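Side-chain contacts in putative hydrolase (Bacteroides ovatus, PDB 4HBS), which is of unknown function but, as a five-bladed beta-propeller grouped with the beta-fructosidase clan, probably acts as a hydrolase: residues 230-235 with 300-305; 235-240 with 326-331; 261-264 with 270-273. All coordinates share one frame; numbering follows the deposited sequence.

The three contacts lie on the same side of the chain's centre, around the blade built from strands 227-230 to 271-274. Contacts 1 and 2 tie that blade to the next one along the chain, strands 298-303 to 333-340; they share His235, their centres are about 9 Å apart, and their segments alternate in sequence. Contact 3 falls within the intervening sequence and joins the last two strands of the earlier blade. Its centre is about 11 Å from that of contact 2, where Tyr329 and Tyr237 touch the aromatic side chains of the hairpin, and about 18 Å from that of contact 1. Contact 2 thus touches both others, while contacts 1 and 3 do not touch.

Contact 1 (230-235 with 300-305); sequences EDEDGH and VFKKGD
Glu232, in the type I beta turn from Asp231 to Gly234, extends its carboxylate to the ammonium group of Lys302 on strand 298-303. The interaction is a long salt bridge at the protein surface, with OE2 of Glu232 3.6 Å from NZ of Lys302. The two extended side chains cross at about a right angle; the same carboxylate oxygen lies 4.0 Å from CE of Lys302. The lysine reaches the turn because CG is anti to the backbone N (chi1 -176°) and the chain stays extended beyond it, carrying the amino group well clear of its own strand.

The turn links strands 227-230 and 236-242 of one blade of the five-bladed beta-propeller, whereas Lys302 belongs to the first strand of the following blade, so the ion pair spans the boundary between successive sheets. On the first side the turn is shaped by an Asx turn: the backbone N of Asp233 donates to OD2 of Asp231 over 3.0 Å with an N-H...O angle of 163°. That donor approaches on the anti side of the carboxylate and 30° out of its plane. A weak bond from the backbone N of His235 to OD1 of Asp233 follows at 3.3 Å, and Gly234, with positive phi, suits the end of the turn.

The other oxygen of Asp231, OD1, is hydrogen-bonded to Trp229 NE1 and to the hydroxyl of Tyr307, which also bonds NZ of Lys302. Tyr307, on the strand after that of Lys302, thus links Asp231 of the turn to the lysine's own blade. OD1 of Asp231 lies 5.0 Å from NZ of Lys302, too far for direct pairing, but its negative charge probably adds to the field that favours a protonated lysine.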
ATOM      1  N   GLU A 230      -4.173   4.047  14.009  1.00 55.79           N
ATOM      2  CA  GLU A 230      -5.124   3.915  15.111  1.00 57.84           C
ATOM      3  C   GLU A 230      -4.340   4.196  16.399  1.00 63.37           C
ATOM      4  O   GLU A 230      -3.502   3.383  16.786  1.00 62.89           O
ATOM      5  CB  GLU A 230      -5.779   2.517  15.091  1.00 59.45           C
ATOM      6  CG  GLU A 230      -6.940   2.352  16.065  1.00 76.31           C
ATOM      7  CD  GLU A 230      -8.003   1.350  15.648  1.00107.85           C
ATOM      8  OE1 GLU A 230      -7.649   0.339  14.995  1.00114.49           O
ATOM      9  OE2 GLU A 230      -9.194   1.582  15.961  1.00100.41           O
ATOM     10  N   ASP A 231      -4.547   5.387  17.003  1.00 61.58           N
ATOM     11  CA  ASP A 231      -3.801   5.835  18.192  1.00 63.00           C
ATOM     12  C   ASP A 231      -4.471   5.447  19.513  1.00 69.04           C
ATOM     13  O   ASP A 231      -5.679   5.247  19.565  1.00 68.97           O
ATOM     14  CB  ASP A 231      -3.648   7.367  18.147  1.00 65.24           C
ATOM     15  CG  ASP A 231      -2.619   7.919  19.112  1.00 72.93           C
ATOM     16  OD1 ASP A 231      -1.426   7.839  18.806  1.00 70.03           O
ATOM     17  OD2 ASP A 231      -3.012   8.348  20.214  1.00 82.81           O
ATOM     18  N   GLU A 232      -3.667   5.398  20.597  1.00 67.46           N
ATOM     19  CA  GLU A 232      -4.121   5.128  21.968  1.00 69.85           C
ATOM     20  C   GLU A 232      -5.235   6.087  22.419  1.00 75.80           C
ATOM     21  O   GLU A 232      -6.034   5.715  23.287  1.00 77.56           O
ATOM     22  CB  GLU A 232      -2.956   5.289  22.977  1.00 72.62           C
ATOM     23  CG  GLU A 232      -1.878   4.221  22.953  1.00 85.10           C
ATOM     24  CD  GLU A 232      -0.758   4.505  23.943  1.00108.00           C
ATOM     25  OE1 GLU A 232      -1.061   4.688  25.147  1.00 97.74           O
ATOM     26  OE2 GLU A 232       0.418   4.572  23.514  1.00 99.03           O
ATOM     27  N   ASP A 233      -5.267   7.339  21.867  1.00 71.36           N
ATOM     28  CA  ASP A 233      -6.254   8.357  22.264  1.00 72.53           C
ATOM     29  C   ASP A 233      -7.675   8.194  21.629  1.00 76.67           C
ATOM     30  O   ASP A 233      -8.465   9.140  21.693  1.00 78.04           O
ATOM     31  CB  ASP A 233      -5.712   9.787  22.010  1.00 73.84           C
ATOM     32  CG  ASP A 233      -5.463  10.201  20.572  1.00 76.81           C
ATOM     33  OD1 ASP A 233      -6.041   9.567  19.655  1.00 75.22           O
ATOM     34  OD2 ASP A 233      -4.680  11.145  20.362  1.00 80.56           O
ATOM     35  N   GLY A 234      -7.995   7.022  21.063  1.00 71.12           N
ATOM     36  CA  GLY A 234      -9.317   6.755  20.510  1.00 70.25           C
ATOM     37  C   GLY A 234      -9.638   7.350  19.155  1.00 71.63           C
ATOM     38  O   GLY A 234     -10.786   7.255  18.732  1.00 72.04           O
ATOM     39  N   HIS A 235      -8.656   7.951  18.452  1.00 65.59           N
ATOM     40  CA  HIS A 235      -8.866   8.508  17.109  1.00 63.34           C
ATOM     41  C   HIS A 235      -8.066   7.732  16.096  1.00 63.35           C
ATOM     42  O   HIS A 235      -6.927   7.335  16.389  1.00 62.71           O
ATOM     43  CB  HIS A 235      -8.415   9.973  17.020  1.00 64.82           C
ATOM     44  CG  HIS A 235      -9.042  10.908  17.998  1.00 70.69           C
ATOM     45  ND1 HIS A 235     -10.387  11.177  17.967  1.00 73.57           N
ATOM     46  CD2 HIS A 235      -8.456  11.717  18.909  1.00 73.91           C
ATOM     47  CE1 HIS A 235     -10.599  12.073  18.915  1.00 75.18           C
ATOM     48  NE2 HIS A 235      -9.460  12.430  19.507  1.00 75.81           N
ATOM     49  N   VAL A 300       2.519   6.402   9.037  1.00 52.27           N
ATOM     50  CA  VAL A 300       2.811   6.770  10.429  1.00 52.43           C
ATOM     51  C   VAL A 300       2.524   5.586  11.376  1.00 55.13           C
ATOM     52  O   VAL A 300       1.593   4.797  11.150  1.00 54.13           O
ATOM     53  CB  VAL A 300       2.028   8.040  10.837  1.00 56.51           C
ATOM     54  CG1 VAL A 300       2.174   8.337  12.336  1.00 57.58           C
ATOM     55  CG2 VAL A 300       2.494   9.234  10.000  1.00 55.90           C
ATOM     56  N   PHE A 301       3.377   5.467  12.410  1.00 51.00           N
ATOM     57  CA  PHE A 301       3.282   4.476  13.475  1.00 50.67           C
ATOM     58  C   PHE A 301       4.038   4.999  14.716  1.00 54.81           C
ATOM     59  O   PHE A 301       4.876   5.883  14.576  1.00 53.62           O
ATOM     60  CB  PHE A 301       3.820   3.111  13.018  1.00 51.35           C
ATOM     61  CG  PHE A 301       5.316   3.081  12.851  1.00 52.86           C
ATOM     62  CD1 PHE A 301       5.915   3.584  11.702  1.00 54.85           C
ATOM     63  CD2 PHE A 301       6.135   2.582  13.858  1.00 55.85           C
ATOM     64  CE1 PHE A 301       7.306   3.571  11.554  1.00 55.08           C
ATOM     65  CE2 PHE A 301       7.527   2.569  13.708  1.00 58.37           C
ATOM     66  CZ  PHE A 301       8.103   3.065  12.556  1.00 55.12           C
ATOM     67  N   LYS A 302       3.727   4.461  15.912  1.00 52.63           N
ATOM     68  CA  LYS A 302       4.332   4.877  17.175  1.00 54.52           C
ATOM     69  C   LYS A 302       5.143   3.753  17.765  1.00 60.95           C
ATOM     70  O   LYS A 302       4.681   2.616  17.784  1.00 61.23           O
ATOM     71  CB  LYS A 302       3.242   5.295  18.192  1.00 57.80           C
ATOM     72  CG  LYS A 302       3.779   5.844  19.536  1.00 58.69           C
ATOM     73  CD  LYS A 302       2.656   6.134  20.528  1.00 63.74           C
ATOM     74  CE  LYS A 302       3.098   6.911  21.764  1.00 70.56           C
ATOM     75  NZ  LYS A 302       1.971   7.639  22.428  1.00 76.96           N
ATOM     76  N   LYS A 303       6.328   4.071  18.276  1.00 58.32           N
ATOM     77  CA  LYS A 303       7.196   3.120  18.964  1.00 58.94           C
ATOM     78  C   LYS A 303       7.764   3.878  20.151  1.00 65.64           C
ATOM     79  O   LYS A 303       8.443   4.892  19.967  1.00 65.62           O
ATOM     80  CB  LYS A 303       8.287   2.562  18.026  1.00 60.14           C
ATOM     81  CG  LYS A 303       9.047   1.360  18.611  1.00 74.88           C
ATOM     82  CD  LYS A 303      10.543   1.628  18.843  1.00 86.12           C
ATOM     83  CE  LYS A 303      11.150   0.647  19.825  1.00 95.07           C
ATOM     84  NZ  LYS A 303      12.620   0.822  19.973  1.00101.96           N
ATOM     85  N   GLY A 304       7.383   3.462  21.353  1.00 63.95           N
ATOM     86  CA  GLY A 304       7.762   4.158  22.569  1.00 65.96           C
ATOM     87  C   GLY A 304       6.905   5.397  22.708  1.00 71.57           C
ATOM     88  O   GLY A 304       5.687   5.325  22.524  1.00 70.15           O
ATOM     89  N   ASP A 305       7.536   6.550  22.976  1.00 70.92           N
ATOM     90  CA  ASP A 305       6.849   7.837  23.098  1.00 72.42           C
ATOM     91  C   ASP A 305       7.173   8.708  21.874  1.00 75.38           C
ATOM     92  O   ASP A 305       7.154   9.939  21.981  1.00 76.63           O
ATOM     93  CB  ASP A 305       7.280   8.538  24.404  1.00 77.31           C
ATOM     94  CG  ASP A 305       6.978   7.726  25.652  1.00 95.20           C
ATOM     95  OD1 ASP A 305       5.808   7.274  25.801  1.00 96.19           O
ATOM     96  OD2 ASP A 305       7.902   7.548  26.484  1.00103.81           O
TER

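Contact 2 (235-240 with 326-331); sequences HIYLYT and KHPYGP
With CG anti to the carbonyl carbon in both Tyr237 (chi1 -74°) and Tyr239 (chi1 -53°), the two rings extend from strand 236-242 to meet Pro328. The Tyr237 ring presents a face to the proline: CG of Pro328 sits almost over its centre, 3.5 Å from the centroid and 14° off the normal, a CH-pi contact. Beside it, CD2 of Tyr329 approaches CE2 of Tyr237 at 3.9 Å, so that the edge of the Tyr329 ring meets its neighbour. Tyr239 acts through its tip instead; its OH donates to the backbone O of Pro328 over 2.6 Å, with that oxygen near the plane of the tyrosine ring. The hydroxyl of Tyr237 is held separately by Arg250 and Asp233. Replacing Tyr237 with an alanine would probably leave Pro328 without the ring face it rests on, and Asp233 and Arg250 without their shared hydroxyl partner. Pro328 and Tyr329 belong to the loop between strands 319-325 and 333-340, which packs against strand 236-242 of the preceding blade, while Tyr329 also touches Val248 on strand 245-251 and meets Tyr263 edge-to-face.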
ATOM      1  N   HIS A 235      -8.656   7.951  18.452  1.00 65.59           N
ATOM      2  CA  HIS A 235      -8.866   8.508  17.109  1.00 63.34           C
ATOM      3  C   HIS A 235      -8.066   7.732  16.096  1.00 63.35           C
ATOM      4  O   HIS A 235      -6.927   7.335  16.389  1.00 62.71           O
ATOM      5  CB  HIS A 235      -8.415   9.973  17.020  1.00 64.82           C
ATOM      6  CG  HIS A 235      -9.042  10.908  17.998  1.00 70.69           C
ATOM      7  ND1 HIS A 235     -10.387  11.177  17.967  1.00 73.57           N
ATOM      8  CD2 HIS A 235      -8.456  11.717  18.909  1.00 73.91           C
ATOM      9  CE1 HIS A 235     -10.599  12.073  18.915  1.00 75.18           C
ATOM     10  NE2 HIS A 235      -9.460  12.430  19.507  1.00 75.81           N
ATOM     11  N   ILE A 236      -8.623   7.558  14.887  1.00 56.58           N
ATOM     12  CA  ILE A 236      -7.911   6.953  13.778  1.00 53.43           C
ATOM     13  C   ILE A 236      -7.379   8.111  12.996  1.00 55.00           C
ATOM     14  O   ILE A 236      -8.170   8.903  12.508  1.00 54.94           O
ATOM     15  CB  ILE A 236      -8.798   6.035  12.906  1.00 55.83           C
ATOM     16  CG1 ILE A 236      -9.409   4.911  13.715  1.00 57.91           C
ATOM     17  CG2 ILE A 236      -7.990   5.468  11.751  1.00 54.97           C
ATOM     18  CD1 ILE A 236     -10.683   4.370  13.090  1.00 73.29           C
ATOM     19  N   TYR A 237      -6.064   8.253  12.895  1.00 50.59           N
ATOM     20  CA  TYR A 237      -5.475   9.347  12.130  1.00 49.99           C
ATOM     21  C   TYR A 237      -5.452   8.936  10.673  1.00 52.69           C
ATOM     22  O   TYR A 237      -5.165   7.783  10.375  1.00 52.11           O
ATOM     23  CB  TYR A 237      -4.096   9.725  12.674  1.00 51.55           C
ATOM     24  CG  TYR A 237      -4.246  10.473  13.979  1.00 55.58           C
ATOM     25  CD1 TYR A 237      -4.449   9.790  15.173  1.00 58.62           C
ATOM     26  CD2 TYR A 237      -4.384  11.858  13.997  1.00 57.48           C
ATOM     27  CE1 TYR A 237      -4.724  10.466  16.360  1.00 61.51           C
ATOM     28  CE2 TYR A 237      -4.647  12.544  15.178  1.00 60.44           C
ATOM     29  CZ  TYR A 237      -4.832  11.843  16.357  1.00 68.24           C
ATOM     30  OH  TYR A 237      -5.049  12.525  17.529  1.00 71.97           O
ATOM     31  N   LEU A 238      -5.881   9.853   9.787  1.00 48.48           N
ATOM     32  CA  LEU A 238      -6.028   9.659   8.343  1.00 46.30           C
ATOM     33  C   LEU A 238      -5.109  10.642   7.628  1.00 50.74           C
ATOM     34  O   LEU A 238      -5.271  11.844   7.823  1.00 52.94           O
ATOM     35  CB  LEU A 238      -7.497   9.921   7.954  1.00 46.21           C
ATOM     36  CG  LEU A 238      -8.563   9.355   8.880  1.00 50.53           C
ATOM     37  CD1 LEU A 238      -9.815  10.173   8.792  1.00 51.30           C
ATOM     38  CD2 LEU A 238      -8.826   7.920   8.567  1.00 51.25           C
ATOM     39  N   TYR A 239      -4.129  10.160   6.851  1.00 44.71           N
ATOM     40  CA  TYR A 239      -3.172  11.041   6.174  1.00 44.67           C
ATOM     41  C   TYR A 239      -3.395  11.094   4.680  1.00 50.09           C
ATOM     42  O   TYR A 239      -4.034  10.214   4.096  1.00 49.13           O
ATOM     43  CB  TYR A 239      -1.717  10.577   6.416  1.00 44.71           C
ATOM     44  CG  TYR A 239      -1.382  10.406   7.866  1.00 46.43           C
ATOM     45  CD1 TYR A 239      -1.723   9.242   8.546  1.00 48.40           C
ATOM     46  CD2 TYR A 239      -0.803  11.438   8.590  1.00 47.87           C
ATOM     47  CE1 TYR A 239      -1.496   9.111   9.913  1.00 49.32           C
ATOM     48  CE2 TYR A 239      -0.562  11.315   9.956  1.00 49.60           C
ATOM     49  CZ  TYR A 239      -0.909  10.145  10.617  1.00 53.78           C
ATOM     50  OH  TYR A 239      -0.703   9.996  11.967  1.00 52.55           O
ATOM     51  N   THR A 240      -2.797  12.111   4.053  1.00 47.95           N
ATOM     52  CA  THR A 240      -2.810  12.292   2.604  1.00 47.73           C
ATOM     53  C   THR A 240      -1.710  13.239   2.225  1.00 53.90           C
ATOM     54  O   THR A 240      -1.138  13.895   3.103  1.00 55.10           O
ATOM     55  CB  THR A 240      -4.183  12.805   2.089  1.00 53.82           C
ATOM     56  OG1 THR A 240      -4.282  12.544   0.672  1.00 55.79           O
ATOM     57  CG2 THR A 240      -4.438  14.297   2.411  1.00 50.01           C
ATOM     58  N   LYS A 326       6.331  14.044  18.306  1.00 62.09           N
ATOM     59  CA  LYS A 326       5.816  13.702  19.629  1.00 63.52           C
ATOM     60  C   LYS A 326       4.282  13.439  19.542  1.00 68.86           C
ATOM     61  O   LYS A 326       3.690  13.037  20.547  1.00 70.52           O
ATOM     62  CB  LYS A 326       6.141  14.816  20.648  1.00 67.60           C
ATOM     63  N   HIS A 327       3.644  13.646  18.329  1.00 63.38           N
ATOM     64  CA  HIS A 327       2.200  13.450  18.090  1.00 62.31           C
ATOM     65  C   HIS A 327       1.938  12.827  16.720  1.00 62.50           C
ATOM     66  O   HIS A 327       2.746  13.030  15.805  1.00 60.63           O
ATOM     67  CB  HIS A 327       1.483  14.806  18.152  1.00 64.71           C
ATOM     68  CG  HIS A 327       1.576  15.442  19.478  1.00 70.92           C
ATOM     69  ND1 HIS A 327       0.670  15.159  20.470  1.00 74.43           N
ATOM     70  CD2 HIS A 327       2.528  16.264  19.965  1.00 74.17           C
ATOM     71  CE1 HIS A 327       1.078  15.841  21.525  1.00 76.25           C
ATOM     72  NE2 HIS A 327       2.202  16.513  21.263  1.00 76.47           N
ATOM     73  N   PRO A 328       0.751  12.181  16.510  1.00 57.66           N
ATOM     74  CA  PRO A 328       0.441  11.619  15.177  1.00 55.06           C
ATOM     75  C   PRO A 328       0.137  12.675  14.106  1.00 57.81           C
ATOM     76  O   PRO A 328       0.043  12.337  12.931  1.00 55.14           O
ATOM     77  CB  PRO A 328      -0.779  10.736  15.444  1.00 56.91           C
ATOM     78  CG  PRO A 328      -1.413  11.314  16.618  1.00 63.28           C
ATOM     79  CD  PRO A 328      -0.346  11.917  17.466  1.00 60.25           C
ATOM     80  N   TYR A 329      -0.036  13.934  14.523  1.00 56.80           N
ATOM     81  CA  TYR A 329      -0.282  15.114  13.680  1.00 56.96           C
ATOM     82  C   TYR A 329       0.817  16.187  13.813  1.00 65.35           C
ATOM     83  O   TYR A 329       0.848  17.145  13.031  1.00 64.81           O
ATOM     84  CB  TYR A 329      -1.622  15.771  14.114  1.00 58.26           C
ATOM     85  CG  TYR A 329      -1.673  16.140  15.586  1.00 60.87           C
ATOM     86  CD1 TYR A 329      -1.090  17.315  16.054  1.00 64.33           C
ATOM     87  CD2 TYR A 329      -2.242  15.282  16.521  1.00 61.87           C
ATOM     88  CE1 TYR A 329      -1.077  17.628  17.411  1.00 67.07           C
ATOM     89  CE2 TYR A 329      -2.258  15.595  17.879  1.00 64.57           C
ATOM     90  CZ  TYR A 329      -1.661  16.765  18.323  1.00 72.59           C
ATOM     91  OH  TYR A 329      -1.649  17.088  19.662  1.00 75.23           O
ATOM     92  N   GLY A 330       1.647  16.060  14.849  1.00 66.07           N
ATOM     93  CA  GLY A 330       2.591  17.077  15.276  1.00 68.04           C
ATOM     94  C   GLY A 330       3.619  17.374  14.242  1.00 72.92           C
ATOM     95  O   GLY A 330       3.681  16.696  13.208  1.00 72.23           O
ATOM     96  N   PRO A 331       4.453  18.384  14.493  1.00 69.95           N
ATOM     97  CA  PRO A 331       5.503  18.683  13.523  1.00 68.64           C
ATOM     98  C   PRO A 331       6.413  17.470  13.325  1.00 69.11           C
ATOM     99  O   PRO A 331       7.107  17.068  14.262  1.00 69.89           O
ATOM    100  CB  PRO A 331       6.239  19.886  14.144  1.00 72.61           C
ATOM    101  CG  PRO A 331       5.910  19.843  15.575  1.00 78.90           C
ATOM    102  CD  PRO A 331       4.527  19.268  15.667  1.00 73.85           C
TER

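Contact 3 (261-264 with 270-273); sequences EYYV and HFSW
Tyr263 lies between Trp273 and Phe271 of the antiparallel partner strand, and each part of its side chain meets one or both of them. Its CB sits over the six-membered ring of Trp273, 3.7 Å from the centroid, in a CH-pi contact. CG lies near Phe271 CD2 and Trp273 CZ2. Farther out, CD1 packs over the same indole, 3.5 Å from CE2 of Trp273, while CD2 on the other branch comes within 3.4 Å of CD2 of Phe271. CE1 lies near both Phe271 CB and Trp273 NE1, and CE2 stays against the phenylalanine ring. At the tip, CZ and OH of Tyr263 rest on CB of Phe271, OH at 3.5 Å. The tyrosine plane is inclined to both partner rings, by 34° to that of Phe271.

The indole's other face is met near its rim by OE2 of Glu261, which is salt-bridged to Arg250; the same arginine makes a cation-pi contact with Trp273. Backbone bonds Val264 N to Ser272 O (3.3 Å) and Ser272 N to Val264 O (3.2 Å) fix the register. Tyr263 and Trp273 are thus a non-hydrogen-bonded cross-strand pair, with Phe271 placed diagonally, in an aromatic cluster on the antiparallel hairpin that ends this propeller blade.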
ATOM      1  N   GLU A 261     -12.566  15.227  11.403  1.00 65.60           N
ATOM      2  CA  GLU A 261     -12.109  16.588  11.653  1.00 66.20           C
ATOM      3  C   GLU A 261     -10.706  16.687  11.090  1.00 69.24           C
ATOM      4  O   GLU A 261      -9.945  15.722  11.143  1.00 67.62           O
ATOM      5  CB  GLU A 261     -12.214  17.018  13.112  1.00 69.47           C
ATOM      6  CG  GLU A 261     -11.635  16.059  14.123  1.00 77.92           C
ATOM      7  CD  GLU A 261     -11.645  16.603  15.540  1.00 99.09           C
ATOM      8  OE1 GLU A 261     -12.346  17.612  15.796  1.00 88.60           O
ATOM      9  OE2 GLU A 261     -10.943  16.019  16.396  1.00 93.08           O
ATOM     10  N   TYR A 262     -10.403  17.823  10.472  1.00 66.46           N
ATOM     11  CA  TYR A 262      -9.189  18.057   9.709  1.00 64.78           C
ATOM     12  C   TYR A 262      -8.265  19.032  10.404  1.00 69.90           C
ATOM     13  O   TYR A 262      -8.713  20.089  10.840  1.00 72.11           O
ATOM     14  CB  TYR A 262      -9.592  18.603   8.314  1.00 65.04           C
ATOM     15  CG  TYR A 262     -10.636  17.740   7.632  1.00 64.94           C
ATOM     16  CD1 TYR A 262     -11.993  17.920   7.887  1.00 68.01           C
ATOM     17  CD2 TYR A 262     -10.266  16.690   6.801  1.00 63.55           C
ATOM     18  CE1 TYR A 262     -12.952  17.073   7.337  1.00 67.97           C
ATOM     19  CE2 TYR A 262     -11.219  15.849   6.224  1.00 63.67           C
ATOM     20  CZ  TYR A 262     -12.565  16.057   6.482  1.00 72.55           C
ATOM     21  OH  TYR A 262     -13.532  15.245   5.939  1.00 73.03           O
ATOM     22  N   TYR A 263      -6.971  18.687  10.495  1.00 64.86           N
ATOM     23  CA  TYR A 263      -5.950  19.559  11.079  1.00 65.80           C
ATOM     24  C   TYR A 263      -5.545  20.506   9.962  1.00 73.07           C
ATOM     25  O   TYR A 263      -4.934  20.078   8.971  1.00 71.89           O
ATOM     26  CB  TYR A 263      -4.780  18.717  11.607  1.00 65.03           C
ATOM     27  CG  TYR A 263      -3.870  19.374  12.622  1.00 67.28           C
ATOM     28  CD1 TYR A 263      -4.383  19.913  13.803  1.00 70.76           C
ATOM     29  CD2 TYR A 263      -2.486  19.267  12.512  1.00 67.32           C
ATOM     30  CE1 TYR A 263      -3.542  20.407  14.799  1.00 71.62           C
ATOM     31  CE2 TYR A 263      -1.638  19.793  13.483  1.00 69.59           C
ATOM     32  CZ  TYR A 263      -2.167  20.340  14.639  1.00 77.47           C
ATOM     33  OH  TYR A 263      -1.338  20.866  15.602  1.00 80.39           O
ATOM     34  N   VAL A 264      -6.011  21.761  10.052  1.00 73.27           N
ATOM     35  CA  VAL A 264      -5.801  22.777   9.028  1.00 74.08           C
ATOM     36  C   VAL A 264      -5.215  24.023   9.690  1.00 81.76           C
ATOM     37  O   VAL A 264      -5.565  24.343  10.826  1.00 82.53           O
ATOM     38  CB  VAL A 264      -7.101  23.054   8.211  1.00 78.12           C
ATOM     39  CG1 VAL A 264      -8.271  23.395   9.104  1.00 79.74           C
ATOM     40  CG2 VAL A 264      -6.898  24.137   7.155  1.00 78.52           C
ATOM     41  N   HIS A 270      -1.276  28.997  12.569  1.00 99.98           N
ATOM     42  CA  HIS A 270      -1.905  28.379  13.737  1.00100.00           C
ATOM     43  C   HIS A 270      -2.765  27.195  13.324  1.00 99.12           C
ATOM     44  O   HIS A 270      -3.768  27.386  12.631  1.00 99.17           O
ATOM     45  CB  HIS A 270      -2.768  29.418  14.494  1.00104.22           C
ATOM     46  CG  HIS A 270      -3.610  28.831  15.593  1.00108.68           C
ATOM     47  ND1 HIS A 270      -4.973  28.615  15.423  1.00110.53           N
ATOM     48  CD2 HIS A 270      -3.256  28.417  16.833  1.00111.30           C
ATOM     49  CE1 HIS A 270      -5.401  28.090  16.562  1.00110.69           C
ATOM     50  NE2 HIS A 270      -4.402  27.951  17.439  1.00111.52           N
ATOM     51  N   PHE A 271      -2.409  25.984  13.783  1.00 91.09           N
ATOM     52  CA  PHE A 271      -3.186  24.782  13.474  1.00 87.18           C
ATOM     53  C   PHE A 271      -4.320  24.582  14.459  1.00 90.74           C
ATOM     54  O   PHE A 271      -4.162  24.857  15.652  1.00 92.26           O
ATOM     55  CB  PHE A 271      -2.315  23.537  13.488  1.00 86.08           C
ATOM     56  CG  PHE A 271      -1.459  23.358  12.272  1.00 84.76           C
ATOM     57  CD1 PHE A 271      -0.327  24.133  12.082  1.00 87.93           C
ATOM     58  CD2 PHE A 271      -1.758  22.388  11.334  1.00 83.66           C
ATOM     59  CE1 PHE A 271       0.481  23.947  10.968  1.00 86.84           C
ATOM     60  CE2 PHE A 271      -0.949  22.200  10.227  1.00 84.72           C
ATOM     61  CZ  PHE A 271       0.178  22.965  10.059  1.00 83.52           C
ATOM     62  N   SER A 272      -5.437  24.028  13.966  1.00 84.53           N
ATOM     63  CA  SER A 272      -6.615  23.721  14.787  1.00 84.19           C
ATOM     64  C   SER A 272      -7.466  22.668  14.092  1.00 82.45           C
ATOM     65  O   SER A 272      -7.428  22.565  12.865  1.00 79.91           O
ATOM     66  CB  SER A 272      -7.438  24.981  15.052  1.00 90.00           C
ATOM     67  OG  SER A 272      -7.815  25.613  13.841  1.00 98.49           O
ATOM     68  N   TRP A 273      -8.209  21.878  14.870  1.00 76.64           N
ATOM     69  CA  TRP A 273      -9.077  20.837  14.317  1.00 73.46           C
ATOM     70  C   TRP A 273     -10.423  21.447  13.895  1.00 77.00           C
ATOM     71  O   TRP A 273     -11.060  22.129  14.701  1.00 79.01           O
ATOM     72  CB  TRP A 273      -9.289  19.711  15.340  1.00 71.63           C
ATOM     73  CG  TRP A 273      -8.047  18.914  15.596  1.00 70.86           C
ATOM     74  CD1 TRP A 273      -7.161  19.071  16.624  1.00 74.68           C
ATOM     75  CD2 TRP A 273      -7.512  17.886  14.756  1.00 67.99           C
ATOM     76  NE1 TRP A 273      -6.127  18.174  16.497  1.00 72.26           N
ATOM     77  CE2 TRP A 273      -6.309  17.444  15.348  1.00 71.61           C
ATOM     78  CE3 TRP A 273      -7.940  17.286  13.560  1.00 66.93           C
ATOM     79  CZ2 TRP A 273      -5.532  16.424  14.784  1.00 68.71           C
ATOM     80  CZ3 TRP A 273      -7.197  16.249  13.032  1.00 66.28           C
ATOM     81  CH2 TRP A 273      -5.991  15.846  13.623  1.00 66.74           C
TER